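Local atomic coordinates of MdbA protein (Corynebacterium diphtheriae, PDB entry 5C00), a protein that probably catalyses the formation of disulfide bonds in exported proteins as a DsbA-like thiol-disulfide oxidoreductase, and is essential for viability, pilus assembly and toxin production. Residues Asp93-Val107 and Val152-Arg166. Residues are numbered along the deposited sequence; the frame is centred on the assembly and turned at random. Where two conformers were deposited one is given.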
loop_
_atom_site.group_PDB
_atom_site.type_symbol
_atom_site.label_atom_id
_atom_site.label_comp_id
_atom_site.label_asym_id
_atom_site.label_seq_id
_atom_site.Cartn_x
_atom_site.Cartn_y
_atom_site.Cartn_z
ATOM N N ASP A 93 0.240 -15.009 -10.626
ATOM C CA ASP A 93 1.035 -14.632 -9.496
ATOM C C ASP A 93 2.176 -13.678 -9.842
ATOM O O ASP A 93 3.039 -13.479 -9.028
ATOM C CB ASP A 93 1.533 -15.880 -8.729
ATOM C CG ASP A 93 2.632 -16.606 -9.434
ATOM O OD1 ASP A 93 2.942 -16.230 -10.581
ATOM O OD2 ASP A 93 3.213 -17.545 -8.830
ATOM N N ASP A 94 2.187 -13.077 -11.024
ATOM C CA ASP A 94 3.286 -12.161 -11.368
ATOM C C ASP A 94 2.882 -11.098 -12.408
ATOM O O ASP A 94 3.671 -10.758 -13.289
ATOM C CB ASP A 94 4.513 -12.955 -11.821
ATOM C CG ASP A 94 5.791 -12.147 -11.805
ATOM O OD1 ASP A 94 5.883 -11.070 -11.224
ATOM O OD2 ASP A 94 6.771 -12.622 -12.350
ATOM N N GLY A 95 1.685 -10.549 -12.259
ATOM C CA GLY A 95 1.312 -9.406 -13.070
ATOM C C GLY A 95 1.561 -8.098 -12.390
ATOM O O GLY A 95 2.311 -7.986 -11.453
ATOM N N ASN A 96 0.924 -7.063 -12.907
ATOM C CA ASN A 96 1.207 -5.742 -12.439
ATOM C C ASN A 96 0.877 -5.622 -10.955
ATOM O O ASN A 96 1.584 -4.986 -10.253
ATOM C CB ASN A 96 0.357 -4.741 -13.202
ATOM C CG ASN A 96 0.694 -3.326 -12.847
ATOM O OD1 ASN A 96 1.724 -2.806 -13.287
ATOM N ND2 ASN A 96 -0.120 -2.699 -12.021
ATOM N N SER A 97 -0.235 -6.207 -10.491
ATOM C CA SER A 97 -0.630 -6.060 -9.083
ATOM C C SER A 97 0.430 -6.685 -8.169
ATOM O O SER A 97 0.773 -6.151 -7.098
ATOM C CB SER A 97 -2.013 -6.733 -8.844
ATOM O OG SER A 97 -3.058 -6.109 -9.632
ATOM N N THR A 98 0.970 -7.811 -8.594
ATOM C CA THR A 98 2.047 -8.454 -7.815
ATOM C C THR A 98 3.349 -7.691 -7.886
ATOM O O THR A 98 4.022 -7.525 -6.871
ATOM C CB THR A 98 2.266 -9.919 -8.214
ATOM O OG1 THR A 98 1.040 -10.629 -8.045
ATOM C CG2 THR A 98 3.387 -10.559 -7.305
ATOM N N LYS A 99 3.745 -7.268 -9.077
ATOM C CA LYS A 99 4.991 -6.496 -9.216
ATOM C C LYS A 99 4.991 -5.205 -8.378
ATOM O O LYS A 99 5.947 -4.912 -7.627
ATOM C CB LYS A 99 5.276 -6.208 -10.681
ATOM C CG LYS A 99 5.774 -7.405 -11.446
ATOM C CD LYS A 99 5.994 -7.056 -12.919
ATOM C CE LYS A 99 6.734 -8.195 -13.628
ATOM N NZ LYS A 99 5.875 -9.386 -13.817
ATOM N N ALA A 100 3.906 -4.445 -8.455
ATOM C CA ALA A 100 3.758 -3.199 -7.718
ATOM C C ALA A 100 3.664 -3.490 -6.216
ATOM O O ALA A 100 4.318 -2.843 -5.389
ATOM C CB ALA A 100 2.499 -2.488 -8.208
ATOM N N GLY A 101 2.835 -4.470 -5.860
ATOM C CA GLY A 101 2.583 -4.788 -4.468
ATOM C C GLY A 101 3.825 -5.342 -3.805
ATOM O O GLY A 101 4.158 -4.963 -2.688
ATOM N N ALA A 102 4.564 -6.189 -4.504
ATOM C CA ALA A 102 5.771 -6.748 -3.908
ATOM C C ALA A 102 6.923 -5.714 -3.840
ATOM O O ALA A 102 7.731 -5.761 -2.908
ATOM C CB ALA A 102 6.196 -7.955 -4.678
ATOM N N ALA A 103 6.976 -4.768 -4.782
ATOM C CA ALA A 103 7.958 -3.658 -4.728
ATOM C C ALA A 103 7.691 -2.765 -3.506
ATOM O O ALA A 103 8.581 -2.483 -2.713
ATOM C CB ALA A 103 7.931 -2.845 -5.999
ATOM N N ALA A 104 6.430 -2.437 -3.295
ATOM C CA ALA A 104 6.022 -1.617 -2.177
ATOM C C ALA A 104 6.281 -2.359 -0.871
ATOM O O ALA A 104 6.743 -1.730 0.092
ATOM C CB ALA A 104 4.564 -1.205 -2.302
ATOM N N LEU A 105 5.979 -3.663 -0.830
ATOM C CA LEU A 105 6.315 -4.477 0.359
ATOM C C LEU A 105 7.776 -4.469 0.710
ATOM O O LEU A 105 8.107 -4.326 1.899
ATOM C CB LEU A 105 5.825 -5.914 0.246
ATOM C CG LEU A 105 6.070 -6.821 1.481
ATOM C CD1 LEU A 105 5.335 -6.322 2.731
ATOM C CD2 LEU A 105 5.534 -8.192 1.091
ATOM N N ALA A 106 8.656 -4.617 -0.292
ATOM C CA ALA A 106 10.108 -4.557 -0.061
ATOM C C ALA A 106 10.510 -3.251 0.631
ATOM O O ALA A 106 11.367 -3.230 1.503
ATOM C CB ALA A 106 10.878 -4.770 -1.362
ATOM N N VAL A 107 9.942 -2.124 0.216
ATOM C CA VAL A 107 10.196 -0.868 0.889
ATOM C C VAL A 107 9.679 -0.852 2.320
ATOM O O VAL A 107 10.391 -0.459 3.216
ATOM C CB VAL A 107 9.565 0.310 0.088
ATOM C CG1 VAL A 107 10.002 1.636 0.716
ATOM C CG2 VAL A 107 9.987 0.277 -1.378
ATOM N N VAL A 152 17.187 -2.586 -0.678
ATOM C CA VAL A 152 15.797 -2.673 -1.071
ATOM C C VAL A 152 15.685 -2.686 -2.600
ATOM O O VAL A 152 14.921 -3.493 -3.183
ATOM C CB VAL A 152 14.957 -1.519 -0.485
ATOM C CG1 VAL A 152 13.575 -1.465 -1.077
ATOM C CG2 VAL A 152 14.834 -1.706 1.001
ATOM N N THR A 153 16.428 -1.800 -3.238
ATOM C CA THR A 153 16.369 -1.641 -4.680
ATOM C C THR A 153 16.751 -2.948 -5.401
ATOM O O THR A 153 16.050 -3.429 -6.300
ATOM C CB THR A 153 17.262 -0.481 -5.134
ATOM O OG1 THR A 153 16.841 0.732 -4.498
ATOM C CG2 THR A 153 17.154 -0.301 -6.646
ATOM N N GLN A 154 17.847 -3.566 -4.979
ATOM C CA GLN A 154 18.256 -4.837 -5.561
ATOM C C GLN A 154 17.250 -5.948 -5.273
ATOM O O GLN A 154 16.953 -6.748 -6.120
ATOM C CB GLN A 154 19.666 -5.208 -5.105
ATOM C CG GLN A 154 20.258 -6.409 -5.865
ATOM C CD GLN A 154 20.400 -6.186 -7.371
ATOM O OE1 GLN A 154 20.681 -5.081 -7.851
ATOM N NE2 GLN A 154 20.236 -7.246 -8.118
ATOM N N LYS A 155 16.684 -5.970 -4.078
ATOM C CA LYS A 155 15.631 -6.904 -3.758
ATOM C C LYS A 155 14.441 -6.767 -4.731
ATOM O O LYS A 155 13.894 -7.755 -5.201
ATOM C CB LYS A 155 15.190 -6.657 -2.326
ATOM C CG LYS A 155 13.970 -7.419 -1.873
ATOM C CD LYS A 155 13.695 -7.151 -0.409
ATOM C CE LYS A 155 14.932 -7.317 0.464
ATOM N NZ LYS A 155 14.513 -7.591 1.854
ATOM N N ILE A 156 14.039 -5.529 -5.039
ATOM C CA ILE A 156 12.958 -5.335 -5.970
ATOM C C ILE A 156 13.316 -5.886 -7.381
ATOM O O ILE A 156 12.497 -6.535 -8.047
ATOM C CB ILE A 156 12.575 -3.838 -6.056
ATOM C CG1 ILE A 156 12.044 -3.404 -4.671
ATOM C CG2 ILE A 156 11.567 -3.619 -7.201
ATOM C CD1 ILE A 156 11.643 -1.962 -4.517
ATOM N N ARG A 157 14.525 -5.606 -7.835
ATOM C CA ARG A 157 14.990 -6.120 -9.127
ATOM C C ARG A 157 14.936 -7.636 -9.204
ATOM O O ARG A 157 14.655 -8.170 -10.258
ATOM C CB ARG A 157 16.438 -5.691 -9.377
ATOM C CG ARG A 157 16.582 -4.220 -9.588
ATOM C CD ARG A 157 17.960 -3.823 -10.102
ATOM N NE ARG A 157 18.168 -2.427 -9.820
ATOM C CZ ARG A 157 17.539 -1.431 -10.463
ATOM N NH1 ARG A 157 16.730 -1.699 -11.469
ATOM N NH2 ARG A 157 17.717 -0.163 -10.095
ATOM N N GLU A 158 15.210 -8.310 -8.095
ATOM C CA GLU A 158 15.230 -9.760 -8.012
ATOM C C GLU A 158 13.916 -10.348 -7.594
ATOM O O GLU A 158 13.785 -11.562 -7.529
ATOM C CB GLU A 158 16.313 -10.208 -6.999
ATOM C CG GLU A 158 17.736 -10.041 -7.500
ATOM C CD GLU A 158 18.771 -9.943 -6.379
ATOM O OE1 GLU A 158 18.395 -10.104 -5.190
ATOM O OE2 GLU A 158 19.959 -9.688 -6.672
ATOM N N GLY A 159 12.919 -9.520 -7.323
ATOM C CA GLY A 159 11.603 -10.005 -6.863
ATOM C C GLY A 159 11.636 -10.680 -5.509
ATOM O O GLY A 159 10.829 -11.603 -5.231
ATOM N N GLY A 160 12.567 -10.230 -4.673
ATOM C CA GLY A 160 12.770 -10.806 -3.352
ATOM C C GLY A 160 11.594 -10.810 -2.393
ATOM O O GLY A 160 11.518 -11.703 -1.544
ATOM N N ALA A 161 10.677 -9.843 -2.492
ATOM C CA ALA A 161 9.546 -9.850 -1.620
ATOM C C ALA A 161 8.299 -10.490 -2.276
ATOM O O ALA A 161 7.232 -10.451 -1.694
ATOM C CB ALA A 161 9.227 -8.434 -1.113
ATOM N N LYS A 162 8.420 -11.076 -3.459
ATOM C CA LYS A 162 7.232 -11.579 -4.168
ATOM C C LYS A 162 6.601 -12.765 -3.495
ATOM O O LYS A 162 5.390 -12.853 -3.354
ATOM C CB LYS A 162 7.548 -11.925 -5.615
ATOM C CG LYS A 162 7.798 -10.685 -6.476
ATOM C CD LYS A 162 7.745 -11.038 -7.949
ATOM C CE LYS A 162 8.106 -9.866 -8.834
ATOM N NZ LYS A 162 8.415 -10.320 -10.201
ATOM N N GLU A 163 7.432 -13.700 -3.060
ATOM C CA GLU A 163 6.886 -14.875 -2.439
ATOM C C GLU A 163 6.063 -14.502 -1.199
ATOM O O GLU A 163 4.968 -15.003 -1.001
ATOM C CB GLU A 163 8.012 -15.875 -2.120
ATOM C CG GLU A 163 8.733 -16.440 -3.361
ATOM C CD GLU A 163 9.763 -15.478 -4.005
ATOM O OE1 GLU A 163 10.109 -14.390 -3.430
ATOM O OE2 GLU A 163 10.245 -15.823 -5.126
ATOM N N ASP A 164 6.596 -13.654 -0.337
ATOM C CA ASP A 164 5.828 -13.216 0.821
ATOM C C ASP A 164 4.645 -12.327 0.466
ATOM O O ASP A 164 3.537 -12.458 1.030
ATOM C CB ASP A 164 6.708 -12.549 1.831
ATOM C CG ASP A 164 7.390 -13.551 2.743
ATOM O OD1 ASP A 164 6.985 -14.700 2.762
ATOM O OD2 ASP A 164 8.328 -13.170 3.432
ATOM N N PHE A 165 4.818 -11.482 -0.524
ATOM C CA PHE A 165 3.682 -10.705 -0.986
ATOM C C PHE A 165 2.500 -11.615 -1.415
ATOM O O PHE A 165 1.376 -11.364 -1.060
ATOM C CB PHE A 165 4.053 -9.833 -2.153
ATOM C CG PHE A 165 2.875 -9.122 -2.699
ATOM C CD1 PHE A 165 2.438 -7.943 -2.089
ATOM C CD2 PHE A 165 2.214 -9.617 -3.765
ATOM C CE1 PHE A 165 1.304 -7.313 -2.543
ATOM C CE2 PHE A 165 1.098 -8.974 -4.240
ATOM C CZ PHE A 165 0.643 -7.837 -3.606
ATOM N N ARG A 166 2.788 -12.634 -2.210
ATOM C CA ARG A 166 1.745 -13.596 -2.640
ATOM C C ARG A 166 1.101 -14.292 -1.443
ATOM O O ARG A 166 -0.098 -14.486 -1.415
ATOM C CB ARG A 166 2.364 -14.654 -3.529
ATOM C CG ARG A 166 2.823 -14.174 -4.882
ATOM C CD ARG A 166 3.668 -15.244 -5.585
ATOM N NE ARG A 166 4.224 -14.651 -6.819
ATOM C CZ ARG A 166 5.466 -14.733 -7.251
ATOM N NH1 ARG A 166 6.401 -15.426 -6.591
ATOM N NH2 ARG A 166 5.775 -14.116 -8.395
HETATM O O HOH W 1 10.130 -7.601 -4.197
HETATM O O HOH W 2 13.347 -4.974 1.987
#
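F165 pressed against G101 and A102 lies at the heart of a buried helix-helix contact in the helical part inserted into the thioredoxin fold, as in DsbA relatives, with a charged cluster at one end. Helix 96-107 is met by two consecutive helices joined by a tight turn: 152-158 runs nearly antiparallel to it, whereas 162-166 crosses it at 107°. The phenyl ring is a knob in a hole made by T98, G101, A102 and L105. With its CG anti to the backbone N (chi1 175°), the ring reaches across to the opposing backbone; one face takes A102 N, CE1 comes within 3.4 Å of G101 CA, and L105 CD2 meets the edge. Alanines line the approach of helix 152-158 as well: A106 CB packs on I156 CG1 at 3.8 Å, and also meets A161 CB at the N-cap of the next helix, while I156 CD1 reaches over A103 O. A water accepts from A161 N and donates, weakly, to A102 O.

Beyond the ring, R166 grips D93 O side-on with NE (2.8 Å) and NH2 (2.9 Å). D93 O lies close to the guanidinium plane; NE uses a lone pair of it, and NH2 comes from above the carbonyl plane. The D93 carboxylate stacks over one guanidinium face, the two planes 28° apart, in a long, purely electrostatic pairing; K162 CB covers the opposite face. K162, extended beyond CG, brings NZ to the syn side of D94 OD1 at 2.8 Å, while K99 NZ adds a weaker bridge to D94. D94 OD1 thus gathers both ammonium groups, and D136 gives K162 a second carboxylate, a network that would probably favour the charged forms and that ties the loop before helix 96-107 to helix 162-166.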